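Local structure of methionyl-tRNA formyltransferase (Clostridium thermocellum, 1ZGH) at residues Leu150-Arg162 and Tyr214-Ala226. The protein probably transfers a formyl group from 10-formyltetrahydrofolate to the methionine carried by initiator tRNA, priming it for bacterial translation initiation. Numbering follows the deposited sequence.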
loop_
_atom_site.group_PDB
_atom_site.type_symbol
_atom_site.label_atom_id
_atom_site.label_comp_id
_atom_site.label_asym_id
_atom_site.label_seq_id
_atom_site.Cartn_x
_atom_site.Cartn_y
_atom_site.Cartn_z
ATOM N N LEU A 150 -7.571 -5.342 8.777
ATOM C CA LEU A 150 -6.577 -4.306 9.047
ATOM C C LEU A 150 -7.231 -3.093 9.702
ATOM O O LEU A 150 -8.181 -2.514 9.159
ATOM C CB LEU A 150 -5.880 -3.855 7.750
ATOM C CG LEU A 150 -4.870 -2.701 7.892
ATOM C CD1 LEU A 150 -3.594 -3.048 8.695
ATOM C CD2 LEU A 150 -4.530 -2.145 6.554
ATOM N N ASP A 151 -6.703 -2.701 10.857
ATOM C CA ASP A 151 -7.125 -1.483 11.535
ATOM C C ASP A 151 -6.428 -0.238 10.960
ATOM O O ASP A 151 -5.254 -0.284 10.584
ATOM C CB ASP A 151 -6.812 -1.607 13.030
ATOM C CG ASP A 151 -7.644 -2.711 13.726
ATOM O OD1 ASP A 151 -8.855 -2.865 13.420
ATOM O OD2 ASP A 151 -7.083 -3.388 14.621
ATOM N N LEU A 152 -7.151 0.887 10.926
ATOM C CA LEU A 152 -6.663 2.116 10.301
ATOM C C LEU A 152 -6.456 3.305 11.283
ATOM O O LEU A 152 -6.550 4.473 10.897
ATOM C CB LEU A 152 -7.628 2.529 9.169
ATOM C CG LEU A 152 -7.770 1.525 8.012
ATOM C CD1 LEU A 152 -8.761 2.082 6.995
ATOM C CD2 LEU A 152 -6.452 1.258 7.338
ATOM N N TYR A 153 -6.150 3.008 12.542
ATOM C CA TYR A 153 -5.729 4.039 13.468
ATOM C C TYR A 153 -4.224 4.343 13.301
ATOM O O TYR A 153 -3.449 3.443 12.891
ATOM C CB TYR A 153 -5.980 3.610 14.903
ATOM C CG TYR A 153 -7.400 3.577 15.359
ATOM C CD1 TYR A 153 -7.989 4.686 16.001
ATOM C CD2 TYR A 153 -8.166 2.425 15.202
ATOM C CE1 TYR A 153 -9.332 4.631 16.449
ATOM C CE2 TYR A 153 -9.486 2.384 15.664
ATOM C CZ TYR A 153 -10.054 3.490 16.265
ATOM O OH TYR A 153 -11.340 3.377 16.704
ATOM N N GLY A 154 -3.811 5.559 13.665
ATOM C CA GLY A 154 -2.360 5.980 13.596
ATOM C C GLY A 154 -1.964 6.736 12.320
ATOM O O GLY A 154 -2.805 7.153 11.525
ATOM N N THR A 155 -0.664 6.885 12.099
ATOM C CA THR A 155 -0.149 7.587 10.940
ATOM C C THR A 155 -0.132 6.616 9.738
ATOM O O THR A 155 -0.163 5.401 9.917
ATOM C CB THR A 155 1.286 8.064 11.234
ATOM O OG1 THR A 155 2.148 6.928 11.414
ATOM C CG2 THR A 155 1.357 9.084 12.523
ATOM N N ALA A 156 0.017 7.153 8.539
ATOM C CA ALA A 156 0.217 6.316 7.361
ATOM C C ALA A 156 1.352 5.309 7.539
ATOM O O ALA A 156 1.159 4.138 7.221
ATOM C CB ALA A 156 0.414 7.155 6.138
ATOM N N GLU A 157 2.521 5.760 8.014
ATOM C CA GLU A 157 3.644 4.907 8.256
ATOM C C GLU A 157 3.317 3.753 9.191
ATOM O O GLU A 157 3.667 2.602 8.881
ATOM C CB GLU A 157 4.889 5.665 8.733
ATOM C CG GLU A 157 6.185 4.772 8.834
ATOM C CD GLU A 157 7.426 5.439 8.296
ATOM O OE1 GLU A 157 8.532 4.980 8.616
ATOM O OE2 GLU A 157 7.300 6.403 7.518
ATOM N N GLU A 158 2.629 4.043 10.298
ATOM C CA GLU A 158 2.220 3.026 11.271
ATOM C C GLU A 158 1.257 2.001 10.650
ATOM O O GLU A 158 1.388 0.790 10.828
ATOM C CB GLU A 158 1.586 3.697 12.519
ATOM C CG GLU A 158 2.611 4.297 13.478
ATOM C CD GLU A 158 2.009 5.286 14.496
ATOM O OE1 GLU A 158 0.816 5.594 14.371
ATOM O OE2 GLU A 158 2.737 5.752 15.388
ATOM N N ILE A 159 0.335 2.496 9.838
ATOM C CA ILE A 159 -0.667 1.636 9.210
ATOM C C ILE A 159 -0.011 0.773 8.122
ATOM O O ILE A 159 -0.285 -0.409 8.032
ATOM C CB ILE A 159 -1.823 2.503 8.593
ATOM C CG1 ILE A 159 -2.635 3.178 9.726
ATOM C CG2 ILE A 159 -2.722 1.640 7.673
ATOM C CD1 ILE A 159 -3.470 4.358 9.237
ATOM N N PHE A 160 0.849 1.369 7.312
ATOM C CA PHE A 160 1.567 0.606 6.269
ATOM C C PHE A 160 2.486 -0.452 6.881
ATOM O O PHE A 160 2.586 -1.574 6.362
ATOM C CB PHE A 160 2.332 1.527 5.306
ATOM C CG PHE A 160 1.473 2.319 4.395
ATOM C CD1 PHE A 160 0.406 1.740 3.715
ATOM C CD2 PHE A 160 1.785 3.644 4.124
ATOM C CE1 PHE A 160 -0.349 2.485 2.846
ATOM C CE2 PHE A 160 1.027 4.371 3.260
ATOM C CZ PHE A 160 -0.029 3.781 2.602
HETATM N N MSE A 161 3.134 -0.137 8.000
HETATM C CA MSE A 161 3.950 -1.151 8.679
HETATM C C MSE A 161 3.103 -2.276 9.304
HETATM O O MSE A 161 3.493 -3.427 9.307
HETATM C CB MSE A 161 4.882 -0.513 9.732
HETATM C CG MSE A 161 5.890 0.431 9.089
HETATM SE SE MSE A 161 7.123 1.149 10.455
HETATM C CE MSE A 161 6.029 2.037 11.461
ATOM N N ARG A 162 1.942 -1.922 9.837
ATOM C CA ARG A 162 0.990 -2.895 10.366
ATOM C C ARG A 162 0.498 -3.837 9.237
ATOM O O ARG A 162 0.462 -5.060 9.410
ATOM C CB ARG A 162 -0.182 -2.120 11.003
ATOM C CG ARG A 162 -1.260 -2.946 11.682
ATOM C CD ARG A 162 -2.385 -1.997 12.240
ATOM N NE ARG A 162 -1.857 -0.934 13.097
ATOM C CZ ARG A 162 -2.279 0.322 13.148
ATOM N NH1 ARG A 162 -3.320 0.711 12.432
ATOM N NH2 ARG A 162 -1.670 1.193 13.964
ATOM N N TYR A 214 -6.286 14.195 8.253
ATOM C CA TYR A 214 -5.414 14.674 7.138
ATOM C C TYR A 214 -3.912 14.624 7.465
ATOM O O TYR A 214 -3.113 14.120 6.697
ATOM C CB TYR A 214 -5.813 16.085 6.661
ATOM C CG TYR A 214 -6.696 16.051 5.438
ATOM C CD1 TYR A 214 -7.962 15.465 5.490
ATOM C CD2 TYR A 214 -6.270 16.614 4.229
ATOM C CE1 TYR A 214 -8.771 15.409 4.350
ATOM C CE2 TYR A 214 -7.078 16.573 3.079
ATOM C CZ TYR A 214 -8.315 15.966 3.156
ATOM O OH TYR A 214 -9.138 15.954 2.066
ATOM N N ILE A 215 -3.528 15.152 8.629
ATOM C CA ILE A 215 -2.143 15.120 9.037
ATOM C C ILE A 215 -1.614 13.680 9.177
ATOM O O ILE A 215 -0.575 13.337 8.577
ATOM C CB ILE A 215 -1.886 15.891 10.348
ATOM C CG1 ILE A 215 -2.293 17.366 10.186
ATOM C CG2 ILE A 215 -0.388 15.733 10.745
ATOM C CD1 ILE A 215 -2.269 18.122 11.495
ATOM N N ARG A 216 -2.327 12.833 9.918
ATOM C CA ARG A 216 -1.846 11.467 10.127
ATOM C C ARG A 216 -1.809 10.610 8.837
ATOM O O ARG A 216 -0.892 9.822 8.678
ATOM C CB ARG A 216 -2.639 10.732 11.190
ATOM C CG ARG A 216 -4.003 10.178 10.749
ATOM C CD ARG A 216 -4.771 9.790 11.983
ATOM N NE ARG A 216 -6.155 9.411 11.714
ATOM C CZ ARG A 216 -6.562 8.197 11.363
ATOM N NH1 ARG A 216 -5.716 7.171 11.237
ATOM N NH2 ARG A 216 -7.840 7.994 11.191
HETATM N N MSE A 217 -2.794 10.795 7.957
HETATM C CA MSE A 217 -2.960 9.952 6.765
HETATM C C MSE A 217 -1.898 10.279 5.714
HETATM O O MSE A 217 -1.645 9.461 4.848
HETATM C CB MSE A 217 -4.352 10.049 6.155
HETATM C CG MSE A 217 -4.581 11.246 5.215
HETATM SE SE MSE A 217 -6.446 11.426 4.691
HETATM C CE MSE A 217 -6.185 12.771 3.168
ATOM N N LEU A 218 -1.286 11.465 5.822
ATOM C CA LEU A 218 -0.169 11.885 4.974
ATOM C C LEU A 218 1.235 11.862 5.605
ATOM O O LEU A 218 2.216 12.285 4.959
ATOM C CB LEU A 218 -0.490 13.270 4.401
ATOM C CG LEU A 218 -1.756 13.278 3.544
ATOM C CD1 LEU A 218 -2.334 14.683 3.393
ATOM C CD2 LEU A 218 -1.533 12.639 2.213
ATOM N N ASP A 219 1.326 11.353 6.844
ATOM C CA ASP A 219 2.527 11.282 7.639
ATOM C C ASP A 219 3.180 9.914 7.451
ATOM O O ASP A 219 2.983 8.976 8.229
ATOM C CB ASP A 219 2.174 11.609 9.082
ATOM C CG ASP A 219 3.374 11.787 9.988
ATOM O OD1 ASP A 219 4.562 11.637 9.554
ATOM O OD2 ASP A 219 3.133 12.041 11.194
ATOM N N GLY A 220 3.985 9.815 6.395
ATOM C CA GLY A 220 4.713 8.579 6.112
ATOM C C GLY A 220 5.722 8.745 4.995
ATOM O O GLY A 220 5.615 9.669 4.193
ATOM N N GLU A 221 6.659 7.801 4.935
ATOM C CA GLU A 221 7.802 7.868 4.048
ATOM C C GLU A 221 7.331 8.082 2.634
ATOM O O GLU A 221 6.550 7.269 2.088
ATOM C CB GLU A 221 8.614 6.569 4.191
ATOM C CG GLU A 221 9.895 6.478 3.430
ATOM C CD GLU A 221 10.534 5.145 3.701
ATOM O OE1 GLU A 221 10.985 4.924 4.883
ATOM O OE2 GLU A 221 10.498 4.317 2.762
ATOM N N GLY A 222 7.784 9.194 2.055
ATOM C CA GLY A 222 7.568 9.477 0.631
ATOM C C GLY A 222 6.250 10.183 0.327
ATOM O O GLY A 222 5.978 10.432 -0.831
ATOM N N TYR A 223 5.431 10.486 1.345
ATOM C CA TYR A 223 4.109 11.077 1.121
ATOM C C TYR A 223 4.149 12.583 1.301
ATOM O O TYR A 223 4.928 13.062 2.120
ATOM C CB TYR A 223 3.046 10.410 2.027
ATOM C CG TYR A 223 2.804 8.995 1.597
ATOM C CD1 TYR A 223 1.895 8.702 0.572
ATOM C CD2 TYR A 223 3.538 7.928 2.154
ATOM C CE1 TYR A 223 1.686 7.380 0.150
ATOM C CE2 TYR A 223 3.355 6.617 1.723
ATOM C CZ TYR A 223 2.420 6.345 0.719
ATOM O OH TYR A 223 2.227 5.032 0.265
ATOM N N PRO A 224 3.325 13.342 0.523
ATOM C CA PRO A 224 3.270 14.816 0.631
ATOM C C PRO A 224 2.462 15.218 1.847
ATOM O O PRO A 224 1.233 15.029 1.874
ATOM C CB PRO A 224 2.526 15.258 -0.643
ATOM C CG PRO A 224 1.663 14.083 -1.016
ATOM C CD PRO A 224 2.395 12.835 -0.511
ATOM N N ARG A 225 3.135 15.776 2.847
ATOM C CA ARG A 225 2.469 16.105 4.109
ATOM C C ARG A 225 1.270 17.034 3.956
ATOM O O ARG A 225 1.248 17.908 3.099
ATOM C CB ARG A 225 3.456 16.762 5.078
ATOM C CG ARG A 225 4.586 15.857 5.552
ATOM C CD ARG A 225 4.178 14.809 6.517
ATOM N NE ARG A 225 5.354 14.006 6.913
ATOM C CZ ARG A 225 5.851 13.016 6.172
ATOM N NH1 ARG A 225 5.276 12.712 5.004
ATOM N NH2 ARG A 225 6.916 12.339 6.595
ATOM N N ALA A 226 0.345 16.920 4.900
ATOM C CA ALA A 226 -0.780 17.810 4.996
ATOM C C ALA A 226 -0.251 19.238 5.194
ATOM O O ALA A 226 0.678 19.463 5.955
ATOM C CB ALA A 226 -1.702 17.426 6.147
#
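Arg216 reaches along the loop 152-154 and gives both hydrogens of NH1 to backbone carbonyls: NH1 lies 2.8 Å from Leu152 O and 2.9 Å from Gly154 O, both oxygens at the edge of the guanidinium, near its plane. Gly154 O is met on a lone pair, Leu152 O from slightly off its carbonyl plane. With CG lodged between its backbone N and carbonyl carbon (chi1 79°) and the chain extended from there to NE, the aliphatic part runs past Gly154 O before the head arrives. Asp213 holds NE by a salt bridge, which probably helps fix the rotation of the head.

Backbone bonds link the start of helix 156-178 to the end of helix 208-217 and the residues just after it. Ala156 N donates to Arg216 O (2.8 Å), which also accepts from Asp219 N on the other face of its carbonyl plane, and Glu157 N makes a longer bond to Asp219 O (3.3 Å). Ala156 and Glu157 can donate outward because they lie in the first turn of the helix, which Thr155 caps: Thr155 OG1 accepts from Glu158 N and Glu158 OE1 from Thr155 N, a capping box. The contact joins the N-terminal formyltransferase domain to the C-terminal domain. Ala156 CB is set against Met217 O, a carbonyl hydrogen-bonded by Gln118.

At the type II turn 220-223, Glu157 OE2 accepts from Glu221 N (3.0 Å), nearly along its C-O axis, but the bond is bent (137°). CG of Glu157 is anti to its backbone N and the chain bends at chi2, bringing the carboxylate to the turn. Glu221 OE1 is hydrogen-bonded to Ser40 OG.

Phe160 and Tyr223 approach from opposite directions, their rings near parallel but barely overlapping, with centroids 5.5 Å apart. Phe160 CE2 touches Tyr223 CZ at 3.5 Å, while Trp41 packs against Phe160.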